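Local coordinates for protein Lem22 (Legionella pneumophila subsp. pneumophila ATCC 43290, PDB 5WD9) that is of unknown function but is a Legionella effector, probably acting inside the infected host cell, built as a small three-helix bundle, at residues E66-S69 with L70-E73; H39-H42 with F43-G47; K23-S27 with L28-L32; E7-R10 with L11-M15; M74-L77 with K78-R82. All blocks are in the same frame, centred on the assembly; numbering follows the deposited sequence. Where two conformers were deposited one is given.

All five contacts are local, four between neighbouring helical turns and one at a helix cap, in a small bundle made of helices 4-24, 28-52 and 58-87. Interactions 1 and 5 follow one another on helix 58-87, interaction 2 lies on helix 28-52, interaction 4 on helix 4-24, and interaction 3 at the turn joining these last two. Interactions 1, 2 and 3 are surface contacts; 4 and 5 are partly buried. Their chemistry differs: an Arg-Glu salt bridge at the surface in 1, a methionine over a histidine in 2, an N-cap in 3, a leucine pair toward the interior in 4 and a methionine-lysine pair in 5. Interactions 2 and 4 are about 10 Å apart between centres and touch directly.

Interaction 1: E66-S69 with L70-E73; sequences EIRS and LYEE
Arg68 and Glu72 sit one turn apart on helix 58-87 of a three-helix bundle and form an i, i+4 salt bridge, with Arg68 NH2 2.5 Å from Glu72 OE2, a separation so short that its exact length is doubtful. OE2 lies over one face of the guanidinium, and the guanidinium and carboxylate planes are 51° apart, so the pairing is one of charges and not an in-plane bond. Glu72 bends at chi2 (-73°), folding its carboxylate back toward the preceding turn. Tyr71 flanks the same arginine: Arg68 NH1 comes to the edge of the phenol ring, near its plane, 3.7 Å from Tyr71 CE2. It is this ring, not the arginine, that meets helix 28-52, where it stacks with His42. Ile67, on the buried side, packs against Leu8 and Lys12 of helix 4-24. Beneath the side chains run the regular backbone bonds, among them Tyr71 N to Ile67 O at 2.8 Å. On the Ser69 side, Glu73 gives OE2 to a salt bridge with Lys23, while water 1 donates to Glu73 OE1 at 2.8 Å and is hydrogen-bonded to Ser69 OG at 3.2 Å.

Interaction 2: H39-H42 with F43-G47; sequences HTEH and FVKMG
Met46 CG rests on the imidazole of His42, 3.6 Å from the ring centroid and 18° off its normal, a CH-pi contact between residues one helical turn apart. CG stands nearer the rim than the middle, and its closest ring atom is His42 NE2 at 3.5 Å. The bend at chi2 (-60°) carries the sulfur aside, so Met46 SD meets the ring obliquely, 5.0 Å from the centroid. The backbone sets the spacing: Met46 N donates to His42 O at 2.8 Å. On the neighbouring flank Glu41 and Lys45 run side by side in the same direction, with Glu41 OE2 3.5 Å from Lys45 CE. Their charged ends do not touch, and Lys45 NZ instead makes a salt bridge to Glu7 of helix 4-24. Further out, Leu11 of that helix packs on both Glu41 and Met46, and Met15 packs on His42. Of this stretch of the three-helix bundle, His39, Glu41, His42 and Met46 are the residues that meet the other helices. The contact implies mainly dispersion and weak C-H polarity between Met46 and the imidazole, while the Glu41 carboxylate probably still gives Lys45 some favourable charge attraction at longer range.

Interaction 3: K23-S27 with L28-L32; sequences KESSS and LTAQL
Ser27 OG accepts from Ala30 N at 3.0 Å, with an N-H...O angle of 157°, making Ser27 the N-cap of helix 28-52. The hydroxyl reaches that amide because chi1 of 74° places OG between the backbone N and the carbonyl carbon, turned over the first turn of the helix. This supplies an acceptor for an amide at the helix start, where no preceding turn offers a carbonyl. Ala30 CB lies 3.4 Å from Ser27 OG, close beside the capping oxygen. The carbonyl of the same serine opens the regular pattern: Gln31 N donates to Ser27 O at 3.0 Å, and Leu32 N to Leu28 O in turn. Water 2 offers a second link between turn and helix, lying within donating distance of Ser26 O (3.3 Å) and Gln31 OE1 (2.7 Å), although it has more acceptors nearby than protons to give. Ser25 OG bonds back to Lys21 O in the last turn of helix 4-24, while Ser25 CB packs 3.7 Å from Gln31 N. The short turn around Ser25-Ser27 reverses the chain between helices 4-24 and 28-52, and beside it Leu28 and Leu32 pack on Ile85 of helix 58-87.

Interaction 4: E7-R10 with L11-M15; sequences ELTR and LKEYM
Leu11 N to Glu7 O and Lys12 N to Leu8 O, both 2.9 Å, are regular i+4 bonds of helix 4-24, and Glu13 N to Thr9 O and Tyr14 N to Arg10 O continue the pattern through the next residues. On the inward side the methyls of Leu8 and Leu11 approach each other, CD2 to CD2 at 4.4 Å, a loose apolar touch between residues three apart. The two leucines then part company: Leu8 packs on Val60 of helix 58-87, whereas Leu11 turns to helix 28-52. In the three-helix bundle these leucines thereby put one helix in contact with both others. On another flank, where Thr9 packs on Leu63 of helix 58-87, Thr9 and Glu13 lie side by side and point the same way. Glu13 CG sits 3.5 Å from Thr9 O, and its carboxylate passes by Thr9 CG2, with OE2 4.2 Å off; the hydroxyl Thr9 OG1 is bonded back to Val5 O. The helical backbone holds Tyr14 CB 3.1 Å from Arg10 O; from there CG stands anti to the amide nitrogen (chi1 180°), which sends the ring out of this turn, to lie against Asn37 and Glu41. Glu7 and Arg10 form a long salt bridge, Arg10 NH1 to Glu7 OE1 3.6 Å, through charge alone: the oxygen lies well out of the guanidinium plane, and no N-H points at it. That carboxylate oxygen has its stronger partner in Lys45, just as Lys12 NZ has Glu16.

Interaction 5: M74-L77 with K78-R82; sequences MLEL and KDKCR
Lys78 lies along Met74 on helix 58-87, the two side chains pointing the same way. Lys78 CE is 3.7 Å from Met74 SD, but Met74 has two conformers and this touch is only tentative. Lys78 runs extended through chi1 and chi2, carrying CD outward; the bend at chi3 (62°) then sets CE beside the sulfur, and chi4 (80°) turns NZ toward water 3. The water donates to Leu75 O at 2.8 Å and weakly accepts from Lys78 NZ at 3.4 Å, a tenuous link between the ammonium and a carbonyl of the previous turn. Lys78 N itself donates to Met74 O at 2.8 Å. His39 of helix 28-52 packs on both Met74 and Lys78. Leu77 sends its side chain out of the turn, onto Ile19 and Lys23 of helix 4-24, while its carbonyl receives Cys81 N at 2.9 Å. Glu76 runs beside Lys80 in the same direction; both have second conformers, so the spacing of their charged ends is uncertain and no bridge is claimed. One helix thus turns Met74, Leu77 and Cys81 toward its partners and its acidic and basic residues Glu76, Asp79 and Lys80 toward solvent, the amphipathic pattern typical of a three-helix bundle.

Interaction 1: E66-S69 with L70-E73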
loop_
_atom_site.group_PDB
_atom_site.type_symbol
_atom_site.label_atom_id
_atom_site.label_comp_id
_atom_site.label_asym_id
_atom_site.label_seq_id
_atom_site.Cartn_x
_atom_site.Cartn_y
_atom_site.Cartn_z
ATOM N N GLU A 66 4.014 -8.314 -5.962
ATOM C CA GLU A 66 4.723 -7.589 -4.908
ATOM C C GLU A 66 3.802 -6.613 -4.189
ATOM O O GLU A 66 3.828 -6.507 -2.950
ATOM C CB GLU A 66 5.922 -6.847 -5.502
ATOM C CG GLU A 66 7.030 -7.771 -6.012
ATOM C CD GLU A 66 8.121 -7.031 -6.775
ATOM O OE1 GLU A 66 7.998 -5.813 -7.001
ATOM O OE2 GLU A 66 9.124 -7.678 -7.164
ATOM N N ILE A 67 2.960 -5.914 -4.946
ATOM C CA ILE A 67 2.044 -4.943 -4.365
ATOM C C ILE A 67 1.011 -5.646 -3.508
ATOM O O ILE A 67 0.640 -5.158 -2.439
ATOM C CB ILE A 67 1.382 -4.127 -5.485
ATOM C CG1 ILE A 67 2.405 -3.157 -6.073
ATOM C CG2 ILE A 67 0.171 -3.350 -4.957
ATOM C CD1 ILE A 67 2.044 -2.666 -7.430
ATOM N N ARG A 68 0.543 -6.819 -3.939
ATOM C CA ARG A 68 -0.476 -7.509 -3.165
ATOM C C ARG A 68 0.053 -7.875 -1.785
ATOM O O ARG A 68 -0.664 -7.764 -0.785
ATOM C CB ARG A 68 -0.936 -8.743 -3.935
ATOM C CG ARG A 68 -1.858 -9.632 -3.138
ATOM C CD ARG A 68 -3.232 -9.056 -2.977
ATOM N NE ARG A 68 -4.050 -9.942 -2.147
ATOM C CZ ARG A 68 -5.333 -9.744 -1.875
ATOM N NH1 ARG A 68 -5.953 -8.681 -2.354
ATOM N NH2 ARG A 68 -5.991 -10.611 -1.112
ATOM N N SER A 69 1.303 -8.321 -1.712
ATOM C CA SER A 69 1.878 -8.649 -0.414
ATOM C C SER A 69 1.921 -7.422 0.485
ATOM O O SER A 69 1.607 -7.506 1.681
ATOM C CB SER A 69 3.285 -9.201 -0.616
ATOM O OG SER A 69 3.905 -9.470 0.631
ATOM N N LEU A 70 2.320 -6.276 -0.067
ATOM C CA LEU A 70 2.345 -5.047 0.718
ATOM C C LEU A 70 0.940 -4.631 1.127
ATOM O O LEU A 70 0.733 -4.128 2.237
ATOM C CB LEU A 70 3.014 -3.945 -0.088
ATOM C CG LEU A 70 4.495 -4.193 -0.344
ATOM C CD1 LEU A 70 4.986 -3.277 -1.450
ATOM C CD2 LEU A 70 5.299 -3.986 0.934
ATOM N N TYR A 71 -0.036 -4.806 0.234
ATOM C CA TYR A 71 -1.417 -4.478 0.564
ATOM C C TYR A 71 -1.907 -5.305 1.741
ATOM O O TYR A 71 -2.531 -4.777 2.670
ATOM C CB TYR A 71 -2.287 -4.692 -0.673
ATOM C CG TYR A 71 -3.766 -4.571 -0.443
ATOM C CD1 TYR A 71 -4.353 -3.351 -0.127
ATOM C CD2 TYR A 71 -4.585 -5.680 -0.536
ATOM C CE1 TYR A 71 -5.714 -3.250 0.087
ATOM C CE2 TYR A 71 -5.941 -5.587 -0.333
ATOM C CZ TYR A 71 -6.493 -4.371 -0.019
ATOM O OH TYR A 71 -7.854 -4.316 0.195
ATOM N N GLU A 72 -1.644 -6.617 1.718
ATOM C CA GLU A 72 -2.089 -7.476 2.808
ATOM C C GLU A 72 -1.417 -7.095 4.117
ATOM O O GLU A 72 -2.064 -7.050 5.165
ATOM C CB GLU A 72 -1.802 -8.940 2.467
ATOM C CG GLU A 72 -2.688 -9.481 1.366
ATOM C CD GLU A 72 -4.102 -9.721 1.844
ATOM O OE1 GLU A 72 -4.289 -9.962 3.056
ATOM O OE2 GLU A 72 -5.028 -9.666 1.009
ATOM N N GLU A 73 -0.118 -6.793 4.074
ATOM C CA GLU A 73 0.562 -6.357 5.288
ATOM C C GLU A 73 -0.041 -5.049 5.795
ATOM O O GLU A 73 -0.259 -4.872 7.004
ATOM C CB GLU A 73 2.050 -6.176 4.995
ATOM C CG GLU A 73 2.835 -5.750 6.235
ATOM C CD GLU A 73 4.296 -5.475 5.956
ATOM O OE1 GLU A 73 4.680 -5.327 4.781
ATOM O OE2 GLU A 73 5.059 -5.390 6.943
HETATM O O HOH W 1 4.610 -7.319 2.837
#

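Interaction 2: H39-H42 with F43-G47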
loop_
_atom_site.group_PDB
_atom_site.type_symbol
_atom_site.label_atom_id
_atom_site.label_comp_id
_atom_site.label_asym_id
_atom_site.label_seq_id
_atom_site.Cartn_x
_atom_site.Cartn_y
_atom_site.Cartn_z
ATOM N N HIS A 39 -2.634 3.128 1.937
ATOM C CA HIS A 39 -3.966 2.691 1.557
ATOM C C HIS A 39 -4.524 3.545 0.428
ATOM O O HIS A 39 -5.057 3.021 -0.564
ATOM C CB HIS A 39 -4.880 2.768 2.782
ATOM C CG HIS A 39 -6.233 2.183 2.555
ATOM N ND1 HIS A 39 -7.220 2.832 1.849
ATOM C CD2 HIS A 39 -6.749 0.981 2.908
ATOM C CE1 HIS A 39 -8.297 2.062 1.796
ATOM N NE2 HIS A 39 -8.033 0.934 2.429
ATOM N N THR A 40 -4.453 4.871 0.589
ATOM C CA THR A 40 -4.981 5.783 -0.412
ATOM C C THR A 40 -4.311 5.546 -1.751
ATOM O O THR A 40 -4.974 5.465 -2.791
ATOM C CB THR A 40 -4.741 7.221 0.032
ATOM O OG1 THR A 40 -5.420 7.432 1.279
ATOM C CG2 THR A 40 -5.265 8.204 -1.018
ATOM N N GLU A 41 -2.984 5.469 -1.757
ATOM C CA GLU A 41 -2.278 5.354 -3.015
ATOM C C GLU A 41 -2.614 4.043 -3.698
ATOM O O GLU A 41 -2.831 4.004 -4.909
ATOM C CB GLU A 41 -0.781 5.471 -2.773
ATOM C CG GLU A 41 -0.003 5.913 -3.997
ATOM C CD GLU A 41 -0.327 7.316 -4.482
ATOM O OE1 GLU A 41 -1.009 8.072 -3.758
ATOM O OE2 GLU A 41 0.083 7.657 -5.596
ATOM N N HIS A 42 -2.697 2.962 -2.928
ATOM C CA HIS A 42 -3.089 1.678 -3.488
ATOM C C HIS A 42 -4.494 1.744 -4.087
ATOM O O HIS A 42 -4.733 1.257 -5.200
ATOM C CB HIS A 42 -2.971 0.601 -2.407
ATOM C CG HIS A 42 -3.369 -0.763 -2.872
ATOM N ND1 HIS A 42 -4.670 -1.218 -2.824
ATOM C CD2 HIS A 42 -2.634 -1.775 -3.396
ATOM C CE1 HIS A 42 -4.718 -2.453 -3.291
ATOM N NE2 HIS A 42 -3.494 -2.815 -3.638
ATOM N N PHE A 43 -5.438 2.348 -3.367
ATOM C CA PHE A 43 -6.801 2.402 -3.874
ATOM C C PHE A 43 -6.869 3.186 -5.173
ATOM O O PHE A 43 -7.490 2.746 -6.149
ATOM C CB PHE A 43 -7.740 3.010 -2.837
ATOM C CG PHE A 43 -9.125 3.190 -3.357
ATOM C CD1 PHE A 43 -9.968 2.101 -3.491
ATOM C CD2 PHE A 43 -9.566 4.426 -3.785
ATOM C CE1 PHE A 43 -11.244 2.253 -3.994
ATOM C CE2 PHE A 43 -10.849 4.582 -4.295
ATOM C CZ PHE A 43 -11.684 3.496 -4.393
ATOM N N VAL A 44 -6.237 4.356 -5.203
ATOM C CA VAL A 44 -6.294 5.190 -6.400
ATOM C C VAL A 44 -5.618 4.490 -7.574
ATOM O O VAL A 44 -6.183 4.366 -8.669
ATOM C CB VAL A 44 -5.666 6.565 -6.109
ATOM C CG1 VAL A 44 -5.511 7.367 -7.401
ATOM C CG2 VAL A 44 -6.487 7.329 -5.067
ATOM N N LYS A 45 -4.409 3.998 -7.364
ATOM C CA LYS A 45 -3.617 3.488 -8.482
ATOM C C LYS A 45 -4.094 2.120 -8.953
ATOM O O LYS A 45 -4.075 1.834 -10.152
ATOM C CB LYS A 45 -2.136 3.443 -8.102
ATOM C CG LYS A 45 -1.509 4.819 -7.891
ATOM C CD LYS A 45 -1.484 5.644 -9.160
ATOM C CE LYS A 45 -0.958 7.034 -8.859
ATOM N NZ LYS A 45 -0.770 7.772 -10.132
ATOM N N MET A 46 -4.505 1.248 -8.038
ATOM C CA MET A 46 -5.005 -0.045 -8.494
ATOM C C MET A 46 -6.365 0.082 -9.157
ATOM O O MET A 46 -6.679 -0.694 -10.068
ATOM C CB MET A 46 -5.023 -1.046 -7.345
ATOM C CG MET A 46 -3.641 -1.330 -6.776
ATOM S SD MET A 46 -2.457 -2.008 -7.975
ATOM C CE MET A 46 -3.195 -3.609 -8.289
ATOM N N GLY A 47 -7.181 1.049 -8.735
ATOM C CA GLY A 47 -8.417 1.311 -9.452
ATOM C C GLY A 47 -8.155 1.650 -10.904
ATOM O O GLY A 47 -8.823 1.134 -11.805
#

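Interaction 3: K23-S27 with L28-L32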
loop_
_atom_site.group_PDB
_atom_site.type_symbol
_atom_site.label_atom_id
_atom_site.label_comp_id
_atom_site.label_asym_id
_atom_site.label_seq_id
_atom_site.Cartn_x
_atom_site.Cartn_y
_atom_site.Cartn_z
ATOM N N LYS A 23 6.111 1.581 10.686
ATOM C CA LYS A 23 6.737 0.729 11.693
ATOM C C LYS A 23 7.751 1.471 12.551
ATOM O O LYS A 23 8.018 1.040 13.680
ATOM C CB LYS A 23 7.388 -0.473 11.024
ATOM C CG LYS A 23 6.412 -1.396 10.350
ATOM C CD LYS A 23 7.172 -2.440 9.581
ATOM C CE LYS A 23 6.241 -3.423 8.944
ATOM N NZ LYS A 23 7.010 -4.359 8.080
ATOM N N GLU A 24 8.311 2.575 12.073
ATOM C CA GLU A 24 9.278 3.342 12.854
ATOM C C GLU A 24 8.664 4.536 13.578
ATOM O O GLU A 24 9.374 5.236 14.311
ATOM C CB GLU A 24 10.432 3.788 11.959
ATOM C CG GLU A 24 11.188 2.624 11.350
ATOM C CD GLU A 24 12.149 3.066 10.270
ATOM O OE1 GLU A 24 12.752 2.192 9.608
ATOM O OE2 GLU A 24 12.297 4.292 10.081
ATOM N N SER A 25 7.366 4.768 13.423
ATOM C CA SER A 25 6.728 5.916 14.049
ATOM C C SER A 25 6.542 5.684 15.541
ATOM O O SER A 25 6.395 4.550 16.007
ATOM C CB SER A 25 5.366 6.183 13.414
ATOM O OG SER A 25 5.508 6.827 12.161
ATOM N N SER A 26 6.539 6.783 16.290
ATOM C CA SER A 26 6.319 6.704 17.727
ATOM C C SER A 26 4.830 6.629 18.037
ATOM O O SER A 26 4.353 5.650 18.621
ATOM C CB SER A 26 6.954 7.917 18.408
ATOM O OG SER A 26 8.240 8.169 17.868
ATOM N N SER A 27 4.078 7.646 17.632
ATOM C CA SER A 27 2.681 7.718 18.017
ATOM C C SER A 27 1.810 6.907 17.067
ATOM O O SER A 27 2.130 6.709 15.889
ATOM C CB SER A 27 2.189 9.166 18.043
ATOM O OG SER A 27 2.009 9.678 16.734
ATOM N N LEU A 28 0.684 6.447 17.606
ATOM C CA LEU A 28 -0.305 5.772 16.778
ATOM C C LEU A 28 -0.818 6.696 15.688
ATOM O O LEU A 28 -1.093 6.249 14.570
ATOM C CB LEU A 28 -1.456 5.287 17.652
ATOM C CG LEU A 28 -1.121 4.216 18.690
ATOM C CD1 LEU A 28 -2.339 3.939 19.552
ATOM C CD2 LEU A 28 -0.644 2.943 18.014
ATOM N N THR A 29 -0.956 7.988 15.993
ATOM C CA THR A 29 -1.423 8.948 15.000
ATOM C C THR A 29 -0.478 9.004 13.808
ATOM O O THR A 29 -0.918 8.999 12.652
ATOM C CB THR A 29 -1.557 10.329 15.652
ATOM O OG1 THR A 29 -2.622 10.303 16.610
ATOM C CG2 THR A 29 -1.839 11.401 14.609
ATOM N N ALA A 30 0.827 9.028 14.065
ATOM C CA ALA A 30 1.787 9.105 12.973
ATOM C C ALA A 30 1.818 7.803 12.191
ATOM O O ALA A 30 1.914 7.806 10.959
ATOM C CB ALA A 30 3.174 9.432 13.526
ATOM N N GLN A 31 1.737 6.675 12.897
ATOM C CA GLN A 31 1.688 5.389 12.224
ATOM C C GLN A 31 0.479 5.315 11.313
ATOM O O GLN A 31 0.583 4.889 10.160
ATOM C CB GLN A 31 1.611 4.287 13.275
ATOM C CG GLN A 31 1.616 2.905 12.682
ATOM C CD GLN A 31 1.469 1.817 13.717
ATOM O OE1 GLN A 31 1.384 2.087 14.918
ATOM N NE2 GLN A 31 1.435 0.569 13.255
ATOM N N LEU A 32 -0.677 5.761 11.814
ATOM C CA LEU A 32 -1.894 5.703 11.024
ATOM C C LEU A 32 -1.786 6.552 9.773
ATOM O O LEU A 32 -2.247 6.138 8.707
ATOM C CB LEU A 32 -3.105 6.131 11.850
ATOM C CG LEU A 32 -4.435 5.951 11.103
ATOM C CD1 LEU A 32 -4.663 4.502 10.672
ATOM C CD2 LEU A 32 -5.601 6.468 11.939
HETATM O O HOH W 2 2.864 3.723 16.463
#

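Interaction 4: E7-R10 with L11-M15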
loop_
_atom_site.group_PDB
_atom_site.type_symbol
_atom_site.label_atom_id
_atom_site.label_comp_id
_atom_site.label_asym_id
_atom_site.label_seq_id
_atom_site.Cartn_x
_atom_site.Cartn_y
_atom_site.Cartn_z
ATOM N N GLU A 7 3.782 3.399 -13.170
ATOM C CA GLU A 7 2.865 3.638 -12.062
ATOM C C GLU A 7 2.948 2.529 -11.027
ATOM O O GLU A 7 2.940 2.802 -9.820
ATOM C CB GLU A 7 1.436 3.806 -12.568
ATOM C CG GLU A 7 1.232 5.045 -13.432
ATOM C CD GLU A 7 1.201 6.355 -12.657
ATOM O OE1 GLU A 7 1.237 6.349 -11.408
ATOM O OE2 GLU A 7 1.138 7.415 -13.319
ATOM N N LEU A 8 3.052 1.275 -11.465
ATOM C CA LEU A 8 3.131 0.185 -10.499
ATOM C C LEU A 8 4.479 0.163 -9.792
ATOM O O LEU A 8 4.548 -0.168 -8.605
ATOM C CB LEU A 8 2.824 -1.155 -11.164
ATOM C CG LEU A 8 1.361 -1.315 -11.568
ATOM C CD1 LEU A 8 1.121 -2.741 -12.021
ATOM C CD2 LEU A 8 0.414 -0.935 -10.429
ATOM N N THR A 9 5.560 0.511 -10.493
ATOM C CA THR A 9 6.857 0.638 -9.841
ATOM C C THR A 9 6.797 1.688 -8.741
ATOM O O THR A 9 7.220 1.448 -7.608
ATOM C CB THR A 9 7.919 1.003 -10.878
ATOM O OG1 THR A 9 8.026 -0.067 -11.825
ATOM C CG2 THR A 9 9.276 1.205 -10.219
ATOM N N ARG A 10 6.232 2.850 -9.058
ATOM C CA ARG A 10 6.101 3.898 -8.056
ATOM C C ARG A 10 5.220 3.453 -6.906
ATOM O O ARG A 10 5.541 3.720 -5.746
ATOM C CB ARG A 10 5.537 5.176 -8.681
ATOM C CG ARG A 10 6.583 6.023 -9.403
ATOM C CD ARG A 10 5.993 7.320 -10.010
ATOM N NE ARG A 10 5.007 7.941 -9.133
ATOM C CZ ARG A 10 3.979 8.668 -9.553
ATOM N NH1 ARG A 10 3.783 8.896 -10.847
ATOM N NH2 ARG A 10 3.126 9.149 -8.674
ATOM N N LEU A 11 4.106 2.771 -7.196
ATOM C CA LEU A 11 3.180 2.381 -6.141
ATOM C C LEU A 11 3.833 1.378 -5.203
ATOM O O LEU A 11 3.719 1.497 -3.975
ATOM C CB LEU A 11 1.895 1.796 -6.726
ATOM C CG LEU A 11 0.952 1.208 -5.668
ATOM C CD1 LEU A 11 0.417 2.275 -4.742
ATOM C CD2 LEU A 11 -0.176 0.440 -6.332
ATOM N N LYS A 12 4.503 0.371 -5.765
ATOM C CA LYS A 12 5.149 -0.631 -4.935
ATOM C C LYS A 12 6.106 0.034 -3.964
ATOM O O LYS A 12 6.079 -0.221 -2.751
ATOM C CB LYS A 12 5.881 -1.631 -5.834
ATOM C CG LYS A 12 6.445 -2.845 -5.114
ATOM C CD LYS A 12 7.848 -2.621 -4.587
ATOM C CE LYS A 12 8.448 -3.936 -4.091
ATOM N NZ LYS A 12 9.755 -3.739 -3.418
ATOM N N GLU A 13 6.953 0.911 -4.483
ATOM C CA GLU A 13 7.963 1.510 -3.632
ATOM C C GLU A 13 7.364 2.538 -2.688
ATOM O O GLU A 13 7.842 2.675 -1.559
ATOM C CB GLU A 13 9.091 2.069 -4.480
ATOM C CG GLU A 13 9.775 0.960 -5.241
ATOM C CD GLU A 13 11.021 1.405 -5.945
ATOM O OE1 GLU A 13 11.484 2.540 -5.701
ATOM O OE2 GLU A 13 11.538 0.593 -6.738
ATOM N N TYR A 14 6.306 3.232 -3.116
ATOM C CA TYR A 14 5.596 4.151 -2.229
ATOM C C TYR A 14 5.025 3.402 -1.031
ATOM O O TYR A 14 5.203 3.814 0.115
ATOM C CB TYR A 14 4.482 4.838 -3.023
ATOM C CG TYR A 14 3.661 5.816 -2.218
ATOM C CD1 TYR A 14 3.947 7.165 -2.253
ATOM C CD2 TYR A 14 2.588 5.398 -1.439
ATOM C CE1 TYR A 14 3.195 8.067 -1.529
ATOM C CE2 TYR A 14 1.841 6.300 -0.712
ATOM C CZ TYR A 14 2.148 7.619 -0.772
ATOM O OH TYR A 14 1.402 8.525 -0.032
ATOM N N MET A 15 4.350 2.285 -1.286
ATOM C CA MET A 15 3.757 1.518 -0.196
ATOM C C MET A 15 4.823 0.966 0.733
ATOM O O MET A 15 4.669 1.012 1.957
ATOM C CB MET A 15 2.909 0.378 -0.751
ATOM C CG MET A 15 1.643 0.838 -1.456
ATOM S SD MET A 15 0.681 -0.552 -2.092
ATOM C CE MET A 15 -0.121 -1.108 -0.581
#

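Interaction 5: M74-L77 with K78-R82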
loop_
_atom_site.group_PDB
_atom_site.type_symbol
_atom_site.label_atom_id
_atom_site.label_comp_id
_atom_site.label_asym_id
_atom_site.label_seq_id
_atom_site.Cartn_x
_atom_site.Cartn_y
_atom_site.Cartn_z
ATOM N N MET A 74 -0.305 -4.119 4.879
ATOM C CA MET A 74 -0.898 -2.840 5.256
ATOM C C MET A 74 -2.243 -3.033 5.937
ATOM O O MET A 74 -2.544 -2.363 6.931
ATOM C CB MET A 74 -1.054 -1.964 4.012
ATOM C CG MET A 74 -1.694 -0.605 4.272
ATOM S SD MET A 74 -3.497 -0.602 4.189
ATOM C CE MET A 74 -3.746 -1.050 2.466
ATOM N N LEU A 75 -3.074 -3.941 5.410
ATOM C CA LEU A 75 -4.390 -4.158 6.002
ATOM C C LEU A 75 -4.266 -4.583 7.456
ATOM O O LEU A 75 -4.986 -4.075 8.322
ATOM C CB LEU A 75 -5.156 -5.213 5.210
ATOM C CG LEU A 75 -5.709 -4.850 3.840
ATOM C CD1 LEU A 75 -6.453 -6.062 3.308
ATOM C CD2 LEU A 75 -6.587 -3.618 3.913
ATOM N N GLU A 76 -3.336 -5.492 7.752
ATOM C CA GLU A 76 -3.202 -5.921 9.135
ATOM C C GLU A 76 -2.614 -4.827 10.014
ATOM O O GLU A 76 -3.091 -4.613 11.130
ATOM C CB GLU A 76 -2.399 -7.208 9.261
ATOM C CG GLU A 76 -2.306 -7.611 10.719
ATOM C CD GLU A 76 -1.984 -9.063 10.921
ATOM O OE1 GLU A 76 -1.590 -9.725 9.941
ATOM O OE2 GLU A 76 -2.132 -9.537 12.068
ATOM N N LEU A 77 -1.588 -4.116 9.541
ATOM C CA LEU A 77 -1.023 -3.050 10.358
ATOM C C LEU A 77 -2.035 -1.942 10.607
ATOM O O LEU A 77 -2.115 -1.404 11.717
ATOM C CB LEU A 77 0.220 -2.464 9.701
ATOM C CG LEU A 77 1.401 -3.415 9.533
ATOM C CD1 LEU A 77 2.421 -2.794 8.601
ATOM C CD2 LEU A 77 2.043 -3.712 10.863
ATOM N N LYS A 78 -2.793 -1.563 9.571
ATOM C CA LYS A 78 -3.784 -0.503 9.707
ATOM C C LYS A 78 -4.861 -0.899 10.696
ATOM O O LYS A 78 -5.291 -0.086 11.518
ATOM C CB LYS A 78 -4.383 -0.194 8.335
ATOM C CG LYS A 78 -5.233 1.066 8.289
ATOM C CD LYS A 78 -5.627 1.409 6.852
ATOM C CE LYS A 78 -6.480 0.310 6.237
ATOM N NZ LYS A 78 -7.900 0.419 6.690
ATOM N N ASP A 79 -5.300 -2.153 10.636
ATOM C CA ASP A 79 -6.337 -2.600 11.547
ATOM C C ASP A 79 -5.837 -2.565 12.982
ATOM O O ASP A 79 -6.536 -2.092 13.883
ATOM C CB ASP A 79 -6.745 -4.013 11.152
ATOM C CG ASP A 79 -7.883 -4.533 11.961
ATOM O OD1 ASP A 79 -8.991 -3.973 11.817
ATOM O OD2 ASP A 79 -7.683 -5.520 12.694
ATOM N N LYS A 80 -4.622 -3.061 13.217
ATOM C CA LYS A 80 -4.075 -3.040 14.569
ATOM C C LYS A 80 -3.917 -1.613 15.073
ATOM O O LYS A 80 -4.250 -1.305 16.226
ATOM C CB LYS A 80 -2.728 -3.766 14.593
ATOM C CG LYS A 80 -2.807 -5.240 14.234
ATOM C CD LYS A 80 -3.296 -6.067 15.398
ATOM C CE LYS A 80 -4.023 -7.311 14.927
ATOM N NZ LYS A 80 -4.682 -7.999 16.068
ATOM N N CYS A 81 -3.409 -0.718 14.226
ATOM C CA CYS A 81 -3.246 0.671 14.617
ATOM C C CYS A 81 -4.582 1.309 14.984
ATOM O O CYS A 81 -4.718 1.924 16.045
ATOM C CB CYS A 81 -2.597 1.414 13.461
ATOM S SG CYS A 81 -2.189 3.101 13.850
ATOM N N ARG A 82 -5.584 1.172 14.115
ATOM C CA ARG A 82 -6.884 1.782 14.389
ATOM C C ARG A 82 -7.531 1.177 15.630
ATOM O O ARG A 82 -8.176 1.890 16.411
ATOM C CB ARG A 82 -7.797 1.611 13.174
ATOM C CG ARG A 82 -7.498 2.534 12.018
ATOM C CD ARG A 82 -8.685 2.608 11.071
ATOM N NE ARG A 82 -8.497 3.612 10.027
ATOM C CZ ARG A 82 -8.743 4.911 10.178
ATOM N NH1 ARG A 82 -9.187 5.380 11.338
ATOM N NH2 ARG A 82 -8.538 5.748 9.167
HETATM O O HOH W 3 -7.364 -2.788 7.642
#